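Local coordinates for protein fructose-1,6-bisphosphatase/inositol-1-monophosphatase (Thermotoga maritima, PDB 2P3V) that removes phosphate from fructose 1,6-bisphosphate, inositol phosphates and several other phosphate esters with the help of magnesium ions, at residues Leu75-Pro80 against Ser97-Glu102; Ala141-Cys146 against Lys166-Ile171; Gly151-Phe156 against Phe192-Ile197; Leu179-Val184 against Phe231-Gly236. All blocks are in the same frame, centred on the assembly; numbering follows the deposited sequence.

Interaction 1 (Leu75-Pro80 against Ser97-Glu102); sequences LWIIDP and SLAYVE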
# COMPACT_ATOMS: atom_id res chain seq x y z
N LEU A 75 17.02 9.73 -26.93
CA LEU A 75 17.76 9.43 -25.72
C LEU A 75 16.94 9.19 -24.45
O LEU A 75 15.99 9.90 -24.16
CB LEU A 75 18.72 10.60 -25.47
CG LEU A 75 19.72 10.59 -24.32
CD1 LEU A 75 20.91 9.68 -24.64
CD2 LEU A 75 20.18 12.02 -24.12
N TRP A 76 17.33 8.17 -23.68
CA TRP A 76 16.66 7.84 -22.43
C TRP A 76 17.58 8.22 -21.28
O TRP A 76 18.75 7.84 -21.27
CB TRP A 76 16.35 6.34 -22.37
CG TRP A 76 15.44 5.85 -23.43
CD1 TRP A 76 15.76 5.60 -24.74
CD2 TRP A 76 14.05 5.53 -23.30
NE1 TRP A 76 14.65 5.15 -25.42
CE2 TRP A 76 13.59 5.10 -24.56
CE3 TRP A 76 13.14 5.57 -22.23
CZ2 TRP A 76 12.26 4.71 -24.78
CZ3 TRP A 76 11.82 5.19 -22.45
CH2 TRP A 76 11.39 4.76 -23.72
N ILE A 77 17.06 8.97 -20.31
CA ILE A 77 17.86 9.38 -19.16
C ILE A 77 17.45 8.54 -17.95
O ILE A 77 16.31 8.62 -17.49
CB ILE A 77 17.65 10.88 -18.81
CG1 ILE A 77 17.77 11.73 -20.08
CG2 ILE A 77 18.68 11.32 -17.80
CD1 ILE A 77 19.07 11.53 -20.82
N ILE A 78 18.37 7.73 -17.46
CA ILE A 78 18.07 6.87 -16.32
C ILE A 78 18.86 7.25 -15.08
O ILE A 78 20.02 7.63 -15.16
CB ILE A 78 18.39 5.39 -16.62
CG1 ILE A 78 17.76 4.95 -17.94
CG2 ILE A 78 17.88 4.50 -15.49
CD1 ILE A 78 18.10 3.52 -18.30
N ASP A 79 18.19 7.14 -13.94
CA ASP A 79 18.80 7.38 -12.65
C ASP A 79 18.17 6.23 -11.86
O ASP A 79 17.05 6.34 -11.36
CB ASP A 79 18.39 8.74 -12.08
CG ASP A 79 19.04 9.03 -10.72
OD1 ASP A 79 18.94 10.18 -10.24
OD2 ASP A 79 19.65 8.10 -10.14
N PRO A 80 18.87 5.08 -11.77
CA PRO A 80 18.40 3.89 -11.06
C PRO A 80 17.87 4.13 -9.65
O PRO A 80 16.91 3.48 -9.23
CB PRO A 80 19.61 2.97 -11.09
CG PRO A 80 20.77 3.94 -11.16
CD PRO A 80 20.28 4.93 -12.17
N SER A 97 14.14 7.33 -11.57
CA SER A 97 13.79 8.33 -12.56
C SER A 97 14.11 7.92 -14.00
O SER A 97 15.16 7.30 -14.29
CB SER A 97 14.51 9.63 -12.23
OG SER A 97 14.29 10.58 -13.25
N LEU A 98 13.20 8.26 -14.91
CA LEU A 98 13.40 7.95 -16.31
C LEU A 98 12.76 9.03 -17.15
O LEU A 98 11.62 9.43 -16.89
CB LEU A 98 12.79 6.59 -16.67
CG LEU A 98 12.86 6.25 -18.16
CD1 LEU A 98 14.31 6.12 -18.60
CD2 LEU A 98 12.13 4.95 -18.42
N ALA A 99 13.51 9.52 -18.14
CA ALA A 99 13.01 10.56 -19.04
C ALA A 99 13.35 10.17 -20.47
O ALA A 99 14.35 9.51 -20.73
CB ALA A 99 13.64 11.90 -18.71
N TYR A 100 12.49 10.57 -21.41
CA TYR A 100 12.75 10.30 -22.81
C TYR A 100 12.90 11.65 -23.49
O TYR A 100 11.99 12.48 -23.48
CB TYR A 100 11.61 9.53 -23.47
CG TYR A 100 11.80 9.40 -24.97
CD1 TYR A 100 12.88 8.69 -25.50
CD2 TYR A 100 10.93 10.04 -25.86
CE1 TYR A 100 13.10 8.63 -26.88
CE2 TYR A 100 11.14 9.98 -27.24
CZ TYR A 100 12.23 9.28 -27.74
OH TYR A 100 12.45 9.24 -29.10
N VAL A 101 14.07 11.87 -24.06
CA VAL A 101 14.36 13.11 -24.76
C VAL A 101 14.48 12.78 -26.23
O VAL A 101 15.15 11.83 -26.62
CB VAL A 101 15.68 13.70 -24.25
CG1 VAL A 101 15.89 15.07 -24.85
CG2 VAL A 101 15.67 13.77 -22.73
N GLU A 102 13.81 13.57 -27.06
CA GLU A 102 13.85 13.36 -28.50
C GLU A 102 14.12 14.68 -29.21
O GLU A 102 13.46 15.68 -28.93
CB GLU A 102 12.53 12.78 -28.99
CG GLU A 102 12.41 12.71 -30.50
CD GLU A 102 11.06 12.18 -30.96
OE1 GLU A 102 10.80 10.97 -30.78
OE2 GLU A 102 10.26 12.98 -31.48
O HOH W 1 15.98 10.32 -15.27
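Trp76 and Tyr100 form a non-hydrogen-bonded pair in an antiparallel ladder of the inositol monophosphatase fold, where strand 74-79 runs beside strand 95-102 in the larger mixed sheet. Two backbone bonds each join Leu75 with Val101, Ile77 with Ala99 and Asp79 with Ser97, and side chains alternate between the two faces. Trp76 shows how an indole can use a face and an edge at once. Its CB lies 4.1 Å from Ala99 O. CG stands beside the backbone N (chi1 -62°), and Tyr100 CD1 sits over one indole face, 3.8 Å from Trp76 CE2; the ring planes meet obliquely at 51°. Leu98 comes in at the edge, its CD1 being 3.9 Å from Trp76 CE3, while NE1 is hydrogen-bonded to Glu60. At the far end of the six-membered ring Trp76 CZ3 lies 4.0 Å from Leu98 CD2. Leu98 CD1 also touches Ile78 CG1 (3.7 Å), and helices 2-21 and 40-56 cover this face. On the other face Ile77 CG1 meets Val101 CG2 at 3.9 Å, and Asp79, which with Glu65 binds the first magnesium ion, stands beside Ser97. A water donates to Ile77 O (2.8 Å) and lies 2.6 Å from Ser97 OG, its second hydrogen-bond partner.

Interaction 2 (Ala141-Cys146 against Lys166-Ile171); sequences ASLEEC and KRTRRI. With SRT (S,R meso-tartaric acid), chain F.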
# COMPACT_ATOMS: atom_id res chain seq x y z
N ALA A 141 -0.66 31.64 -3.49
CA ALA A 141 -0.09 32.85 -4.09
C ALA A 141 0.92 33.67 -3.28
O ALA A 141 1.56 34.57 -3.83
CB ALA A 141 -1.23 33.76 -4.55
N SER A 142 1.05 33.38 -1.99
CA SER A 142 1.99 34.11 -1.12
C SER A 142 2.77 33.15 -0.21
O SER A 142 2.27 32.11 0.19
CB SER A 142 1.21 35.13 -0.29
OG SER A 142 0.01 34.55 0.20
N LEU A 143 4.00 33.52 0.13
CA LEU A 143 4.84 32.66 0.96
C LEU A 143 4.30 32.27 2.34
O LEU A 143 4.60 31.17 2.81
CB LEU A 143 6.24 33.25 1.10
CG LEU A 143 7.08 33.27 -0.19
CD1 LEU A 143 8.51 33.69 0.12
CD2 LEU A 143 7.09 31.89 -0.82
N GLU A 144 3.52 33.13 2.98
CA GLU A 144 2.98 32.80 4.31
C GLU A 144 2.22 31.47 4.30
O GLU A 144 2.05 30.83 5.34
CB GLU A 144 2.02 33.88 4.82
CG GLU A 144 2.61 35.27 4.83
CD GLU A 144 2.58 35.90 3.45
OE1 GLU A 144 1.52 36.45 3.08
OE2 GLU A 144 3.61 35.83 2.75
N GLU A 145 1.76 31.06 3.13
CA GLU A 145 1.03 29.81 3.03
C GLU A 145 1.72 28.79 2.14
O GLU A 145 1.06 27.94 1.54
CB GLU A 145 -0.37 30.09 2.52
CG GLU A 145 -0.45 31.30 1.64
CD GLU A 145 -1.86 31.79 1.50
OE1 GLU A 145 -2.06 32.84 0.84
OE2 GLU A 145 -2.78 31.14 2.05
N CYS A 146 3.04 28.88 2.07
CA CYS A 146 3.81 27.95 1.26
C CYS A 146 4.73 27.06 2.05
O CYS A 146 5.29 27.46 3.06
CB CYS A 146 4.69 28.68 0.25
SG CYS A 146 3.81 29.32 -1.14
N LYS A 166 11.61 32.08 7.93
CA LYS A 166 10.99 33.27 8.48
C LYS A 166 9.73 33.70 7.73
O LYS A 166 8.78 34.19 8.33
CB LYS A 166 11.98 34.44 8.46
CG LYS A 166 13.35 34.09 9.00
CD LYS A 166 14.21 35.34 9.16
CE LYS A 166 15.66 34.99 9.49
NZ LYS A 166 15.82 34.17 10.73
N ARG A 167 9.72 33.51 6.41
CA ARG A 167 8.58 33.94 5.60
C ARG A 167 7.66 32.87 5.01
O ARG A 167 6.79 33.19 4.20
CB ARG A 167 9.08 34.88 4.50
CG ARG A 167 10.55 34.72 4.16
CD ARG A 167 11.16 36.00 3.59
NE ARG A 167 10.42 36.51 2.44
CZ ARG A 167 10.91 37.38 1.55
NH1 ARG A 167 12.14 37.84 1.68
NH2 ARG A 167 10.16 37.77 0.52
N THR A 168 7.82 31.62 5.44
CA THR A 168 6.96 30.55 4.94
C THR A 168 6.44 29.71 6.09
O THR A 168 6.79 29.94 7.24
CB THR A 168 7.71 29.61 3.95
OG1 THR A 168 8.85 29.03 4.60
CG2 THR A 168 8.15 30.38 2.73
N ARG A 169 5.59 28.73 5.77
CA ARG A 169 5.06 27.84 6.80
C ARG A 169 6.16 26.89 7.27
O ARG A 169 6.45 26.82 8.47
CB ARG A 169 3.91 27.01 6.25
CG ARG A 169 2.63 27.77 6.15
CD ARG A 169 1.51 26.87 5.72
NE ARG A 169 0.23 27.57 5.80
CZ ARG A 169 -0.86 27.18 5.17
NH1 ARG A 169 -0.83 26.09 4.41
NH2 ARG A 169 -1.98 27.88 5.29
N ARG A 170 6.75 26.17 6.33
CA ARG A 170 7.81 25.21 6.64
C ARG A 170 8.71 25.00 5.44
O ARG A 170 8.35 25.32 4.31
CB ARG A 170 7.20 23.86 7.02
CG ARG A 170 6.35 23.85 8.28
CD ARG A 170 7.20 23.86 9.54
NE ARG A 170 6.39 23.65 10.74
CZ ARG A 170 5.54 24.54 11.22
NH1 ARG A 170 5.40 25.71 10.62
NH2 ARG A 170 4.82 24.26 12.30
N ILE A 171 9.90 24.48 5.67
CA ILE A 171 10.78 24.17 4.56
C ILE A 171 11.20 22.73 4.83
O ILE A 171 11.70 22.41 5.91
CB ILE A 171 12.01 25.09 4.46
CG1 ILE A 171 11.56 26.54 4.21
CG2 ILE A 171 12.89 24.66 3.29
CD1 ILE A 171 10.82 26.76 2.89
O1 SRT F . 4.75 20.20 15.07
O11 SRT F . 3.37 19.13 13.51
C1 SRT F . 4.38 19.80 13.84
C2 SRT F . 5.39 20.30 12.78
O2 SRT F . 4.89 19.82 11.55
C3 SRT F . 6.85 19.74 13.08
O3 SRT F . 7.38 20.15 14.41
C4 SRT F . 7.77 20.30 11.99
O4 SRT F . 7.99 21.55 12.19
O41 SRT F . 8.23 19.67 11.09
O HOH W 2 5.92 35.58 4.05
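Arg169 lays its guanidinium over backbone rather than against a carboxylate: Glu145 CA stands above one face, 3.7 Å from Arg169 NE. The Glu145 acid is near but not in contact, its OE2 4.7 Å from Arg169 NH2. Arg169 runs extended from CG to NE, and its CG lies 3.2 Å from Glu144 O. Arg169 NE, buried here, has no partner in the model, whereas Arg169 NH1 is hydrogen-bonded to His89 of the second subunit. Arg169 N donates to Cys146 O (3.0 Å), the one direct backbone bond between 141-146 and 166-171. Leu143 O accepts Cys146 N within its own turn and also a CA-H contact from Thr168. Leu143 CB lies 3.8 Å from Thr168 CG2. A water donates to both Glu144 OE2 and Arg167 O. Arg170 folds back, its NH1 bonding Arg169 O and also Lys35 O of the second subunit, while Arg170 NE donates to tartrate O4 at 3.0 Å; Ser152 N of the second subunit binds the same tartrate. The contact joins the loop leading into strand 147-150 to the residues entering strand 170-172, its parallel neighbour, with helix 239-252 against Leu143 and the second subunit beside Arg169.

Interaction 3 (Gly151-Phe156 against Phe192-Ile197); sequences GSYVDF and FVTWRI. With SRT (S,R meso-tartaric acid), chain E.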
# COMPACT_ATOMS: atom_id res chain seq x y z
N GLY A 151 17.38 20.81 -1.41
CA GLY A 151 18.24 19.66 -1.25
C GLY A 151 19.26 19.95 -0.16
O GLY A 151 19.29 21.05 0.40
N SER A 152 20.08 18.95 0.17
CA SER A 152 21.10 19.11 1.19
C SER A 152 22.41 19.57 0.55
O SER A 152 23.18 18.75 0.04
CB SER A 152 21.29 17.79 1.94
OG SER A 152 20.15 17.50 2.72
N TYR A 153 22.65 20.88 0.59
CA TYR A 153 23.85 21.48 0.01
C TYR A 153 24.62 22.27 1.06
O TYR A 153 24.08 23.17 1.72
CB TYR A 153 23.46 22.40 -1.15
CG TYR A 153 22.40 21.79 -2.05
CD1 TYR A 153 22.60 20.55 -2.66
CD2 TYR A 153 21.18 22.44 -2.24
CE1 TYR A 153 21.60 19.96 -3.43
CE2 TYR A 153 20.17 21.85 -3.02
CZ TYR A 153 20.39 20.62 -3.61
OH TYR A 153 19.40 20.04 -4.37
N VAL A 154 25.90 21.93 1.22
CA VAL A 154 26.74 22.60 2.20
C VAL A 154 26.77 24.10 1.94
O VAL A 154 26.90 24.54 0.80
CB VAL A 154 28.18 22.05 2.14
CG1 VAL A 154 29.03 22.71 3.21
CG2 VAL A 154 28.16 20.54 2.34
N ASP A 155 26.65 24.87 3.01
CA ASP A 155 26.67 26.32 2.95
C ASP A 155 25.46 26.98 2.29
O ASP A 155 25.29 28.20 2.37
CB ASP A 155 27.95 26.79 2.26
CG ASP A 155 29.20 26.37 3.01
OD1 ASP A 155 29.29 26.70 4.21
OD2 ASP A 155 30.07 25.72 2.40
N PHE A 156 24.62 26.19 1.64
CA PHE A 156 23.45 26.73 0.99
C PHE A 156 22.16 26.47 1.77
O PHE A 156 21.39 27.40 2.05
CB PHE A 156 23.28 26.15 -0.41
CG PHE A 156 22.07 26.67 -1.13
CD1 PHE A 156 22.07 27.94 -1.70
CD2 PHE A 156 20.90 25.90 -1.20
CE1 PHE A 156 20.94 28.45 -2.32
CE2 PHE A 156 19.77 26.41 -1.82
CZ PHE A 156 19.79 27.68 -2.38
N PHE A 192 10.62 24.16 -5.06
CA PHE A 192 11.74 23.28 -4.79
C PHE A 192 13.03 23.86 -5.37
O PHE A 192 13.11 24.13 -6.57
CB PHE A 192 11.47 21.89 -5.39
CG PHE A 192 12.64 20.95 -5.29
CD1 PHE A 192 13.22 20.65 -4.05
CD2 PHE A 192 13.19 20.37 -6.44
CE1 PHE A 192 14.32 19.79 -3.96
CE2 PHE A 192 14.28 19.51 -6.35
CZ PHE A 192 14.85 19.22 -5.11
N VAL A 193 14.02 24.04 -4.50
CA VAL A 193 15.30 24.60 -4.87
C VAL A 193 16.40 23.55 -4.80
O VAL A 193 16.53 22.84 -3.82
CB VAL A 193 15.67 25.75 -3.93
CG1 VAL A 193 17.01 26.31 -4.29
CG2 VAL A 193 14.60 26.82 -4.00
N THR A 194 17.21 23.47 -5.85
CA THR A 194 18.29 22.49 -5.91
C THR A 194 19.55 23.13 -6.50
O THR A 194 19.56 23.55 -7.66
CB THR A 194 17.84 21.27 -6.74
OG1 THR A 194 18.87 20.28 -6.73
CG2 THR A 194 17.51 21.68 -8.16
N TRP A 195 20.60 23.21 -5.69
CA TRP A 195 21.87 23.84 -6.06
C TRP A 195 22.91 22.89 -6.67
O TRP A 195 22.80 21.67 -6.57
CB TRP A 195 22.44 24.53 -4.82
CG TRP A 195 23.54 25.54 -5.06
CD1 TRP A 195 23.54 26.58 -5.95
CD2 TRP A 195 24.76 25.67 -4.30
NE1 TRP A 195 24.67 27.35 -5.80
CE2 TRP A 195 25.43 26.81 -4.80
CE3 TRP A 195 25.34 24.94 -3.26
CZ2 TRP A 195 26.66 27.24 -4.28
CZ3 TRP A 195 26.56 25.36 -2.74
CH2 TRP A 195 27.21 26.50 -3.26
N ARG A 196 23.93 23.49 -7.31
CA ARG A 196 25.04 22.78 -7.96
C ARG A 196 24.81 21.29 -8.20
O ARG A 196 25.47 20.46 -7.58
CB ARG A 196 26.33 22.97 -7.15
CG ARG A 196 26.85 24.40 -7.13
CD ARG A 196 28.15 24.54 -6.34
NE ARG A 196 28.66 25.90 -6.40
CZ ARG A 196 29.75 26.34 -5.76
NH1 ARG A 196 30.45 25.51 -5.00
NH2 ARG A 196 30.13 27.60 -5.89
N ILE A 197 23.90 20.96 -9.11
CA ILE A 197 23.60 19.56 -9.42
C ILE A 197 23.51 19.30 -10.91
O ILE A 197 23.28 20.22 -11.70
CB ILE A 197 22.27 19.13 -8.76
CG1 ILE A 197 21.21 20.21 -8.97
CG2 ILE A 197 22.50 18.82 -7.29
CD1 ILE A 197 20.77 20.39 -10.42
O1 SRT E . 19.08 17.40 -3.77
O11 SRT E . 20.46 16.05 -5.08
C1 SRT E . 20.02 16.46 -3.99
C2 SRT E . 20.51 15.89 -2.66
O2 SRT E . 21.49 14.95 -3.04
C3 SRT E . 19.31 15.20 -1.89
O3 SRT E . 18.20 16.12 -1.59
C4 SRT E . 19.88 14.66 -0.58
O4 SRT E . 20.46 13.50 -0.76
O41 SRT E . 19.78 15.22 0.48
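Tyr153 OH stands between Thr194 OG1 and a bound meso-tartrate. Tyr153 OH and Thr194 OG1 are modelled 2.4 Å apart, too short for the exact length to be trusted, and either oxygen could be the donor; tartrate O1 lies 2.7 Å from Tyr153 OH in a weak bond whose proton is not settled. Both faces of the phenol ring are packed. Gly151 C lies over one of them. Trp195 covers the opposite face, its CB making a CH-pi contact 4.0 Å from the Tyr153 centroid, and Ile197 CG2 comes within 4.1 Å of Tyr153 CE1. A weak bond from Gly151 N to Val193 O (3.3 Å) prolongs the backbone pairing beyond strand 147-150.

The second aromatic layer is an offset stack: the Phe156 ring and the five-membered ring of Trp195 have centroids 4.9 Å apart and planes at 19°. With CG anti to the backbone N (chi1 179°), Phe156 also brings CZ to within 3.6 Å of Val193 CG1, which touches its edge. Over the other indole face lies CG of Arg196, a probable substrate-binding residue by analogy with relatives.

Thr157 OG1 at the start of helix 157-164 holds Gly151 O and Tyr153 N, shaping the loop between that helix and strand 147-150. Strand 191-194 runs parallel to strand 147-150 on one side and antiparallel to strand 231-234 on the other, and the contact spans the end of strand 191-194 and the residues just after it.

Interaction 4 (Leu179-Val184 against Phe231-Gly236); sequences LNAAYV and FIFSNG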
# COMPACT_ATOMS: atom_id res chain seq x y z
N LEU A 179 11.72 13.14 -7.04
CA LEU A 179 10.44 13.07 -6.35
C LEU A 179 9.98 14.45 -5.89
O LEU A 179 8.84 14.86 -6.13
CB LEU A 179 10.60 12.13 -5.15
CG LEU A 179 9.38 11.78 -4.31
CD1 LEU A 179 8.37 11.04 -5.15
CD2 LEU A 179 9.83 10.93 -3.16
N ASN A 180 10.88 15.16 -5.22
CA ASN A 180 10.62 16.49 -4.68
C ASN A 180 10.14 17.40 -5.80
O ASN A 180 9.21 18.19 -5.62
CB ASN A 180 11.91 17.03 -4.04
CG ASN A 180 11.65 17.90 -2.82
OD1 ASN A 180 12.48 17.98 -1.91
ND2 ASN A 180 10.50 18.57 -2.80
N ALA A 181 10.78 17.30 -6.97
CA ALA A 181 10.39 18.13 -8.11
C ALA A 181 9.00 17.71 -8.60
O ALA A 181 8.20 18.55 -9.00
CB ALA A 181 11.43 18.00 -9.24
N ALA A 182 8.73 16.41 -8.58
CA ALA A 182 7.43 15.91 -9.01
C ALA A 182 6.36 16.38 -8.02
O ALA A 182 5.22 16.65 -8.40
CB ALA A 182 7.46 14.39 -9.09
N TYR A 183 6.76 16.50 -6.75
CA TYR A 183 5.86 16.94 -5.69
C TYR A 183 5.34 18.37 -5.89
O TYR A 183 4.23 18.70 -5.47
CB TYR A 183 6.57 16.83 -4.35
CG TYR A 183 6.43 15.47 -3.72
CD1 TYR A 183 5.99 14.38 -4.46
CD2 TYR A 183 6.70 15.28 -2.37
CE1 TYR A 183 5.83 13.13 -3.86
CE2 TYR A 183 6.55 14.04 -1.76
CZ TYR A 183 6.11 12.97 -2.51
OH TYR A 183 5.94 11.76 -1.89
N VAL A 184 6.16 19.21 -6.52
CA VAL A 184 5.75 20.57 -6.82
C VAL A 184 4.63 20.37 -7.85
O VAL A 184 3.56 20.98 -7.76
CB VAL A 184 6.93 21.37 -7.44
CG1 VAL A 184 6.43 22.61 -8.14
CG2 VAL A 184 7.89 21.78 -6.34
N PHE A 231 18.59 24.91 -10.14
CA PHE A 231 17.19 24.90 -10.56
C PHE A 231 16.19 25.34 -9.51
O PHE A 231 16.41 25.16 -8.31
CB PHE A 231 16.81 23.49 -11.01
CG PHE A 231 17.43 23.07 -12.30
CD1 PHE A 231 16.75 23.24 -13.50
CD2 PHE A 231 18.71 22.53 -12.33
CE1 PHE A 231 17.34 22.88 -14.71
CE2 PHE A 231 19.32 22.17 -13.53
CZ PHE A 231 18.63 22.34 -14.72
N ILE A 232 15.09 25.91 -9.99
CA ILE A 232 13.99 26.34 -9.13
C ILE A 232 12.67 25.89 -9.75
O ILE A 232 12.30 26.33 -10.85
CB ILE A 232 13.95 27.89 -8.94
CG1 ILE A 232 15.16 28.38 -8.14
CG2 ILE A 232 12.70 28.28 -8.17
CD1 ILE A 232 15.16 29.88 -7.87
N PHE A 233 11.98 25.00 -9.05
CA PHE A 233 10.68 24.50 -9.51
C PHE A 233 9.63 25.13 -8.60
O PHE A 233 9.78 25.13 -7.38
CB PHE A 233 10.59 22.98 -9.38
CG PHE A 233 11.69 22.22 -10.10
CD1 PHE A 233 13.00 22.26 -9.64
CD2 PHE A 233 11.39 21.44 -11.22
CE1 PHE A 233 13.99 21.53 -10.28
CE2 PHE A 233 12.38 20.71 -11.85
CZ PHE A 233 13.69 20.75 -11.38
N SER A 234 8.56 25.67 -9.18
CA SER A 234 7.53 26.29 -8.35
C SER A 234 6.18 26.22 -9.02
O SER A 234 6.04 25.70 -10.13
CB SER A 234 7.84 27.76 -8.10
OG SER A 234 7.29 28.55 -9.14
N ASN A 235 5.18 26.77 -8.35
CA ASN A 235 3.84 26.78 -8.90
C ASN A 235 3.64 28.01 -9.79
O ASN A 235 2.53 28.30 -10.25
CB ASN A 235 2.81 26.73 -7.76
CG ASN A 235 2.90 27.92 -6.85
OD1 ASN A 235 3.88 28.66 -6.84
ND2 ASN A 235 1.86 28.12 -6.05
N GLY A 236 4.73 28.73 -10.04
CA GLY A 236 4.65 29.91 -10.88
C GLY A 236 4.15 31.16 -10.19
O GLY A 236 4.51 32.27 -10.58
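Val184, Phe233 and Ala181 carry this helix-on-sheet contact, in which helix 177-186 packs against strand 231-234. The axes of the two short segments come within 8.1 Å and their directions differ by 37°. Ala181 sets its methyl over one face of the Phe233 ring, a CH-pi contact with CB 4.0 Å from the centroid and only 16° off the ring normal; the methyl leans toward the rim, its nearest ring atom being CE2. One helical turn on, Val184 sets its two branches against successive backbone carbonyls. CG1, roughly opposite the backbone N (chi1 162°), rests 3.7 Å from Ser234 O, while CG2 lies 4.0 Å from Phe233 O and 4.2 Å from Phe233 CB. Phe192 of the adjacent strand also touches Val184, which adds to the apolar surroundings.

The strand then ends in an ST turn, where Ser234 OG accepts Gly236 N at 2.7 Å and is hydrogen-bonded to His239 as well; Asn235 ND2 reaches Asn140 O, and the Phe233 backbone bonds to Phe192. Between helix and strand the interaction is purely van der Waals and CH-pi, which suggests that shape, in particular a small methyl on a flat ring, probably sets their spacing.

Interaction 1 comes first along the chain and belongs to the larger mixed sheet; interactions 2, 3 and 4 all reach the smaller mixed sheet. The centre of interaction 1 is about 33 Å from that of interaction 2 and about 22 Å from that of interaction 3, both across the middle of the chain. Interactions 3 and 4 touch directly: strands 191-194 and 231-234 are neighbours, with Phe192 N 2.6 Å from Phe233 O, and their segments alternate in sequence, as do those of interactions 2 and 3. Interactions 2 and 3 both meet the second subunit, and each binds its own tartrate. The magnesium ligand Asp79 lies on the larger sheet, while Arg196, a probable substrate-binding residue, follows a strand of the smaller one.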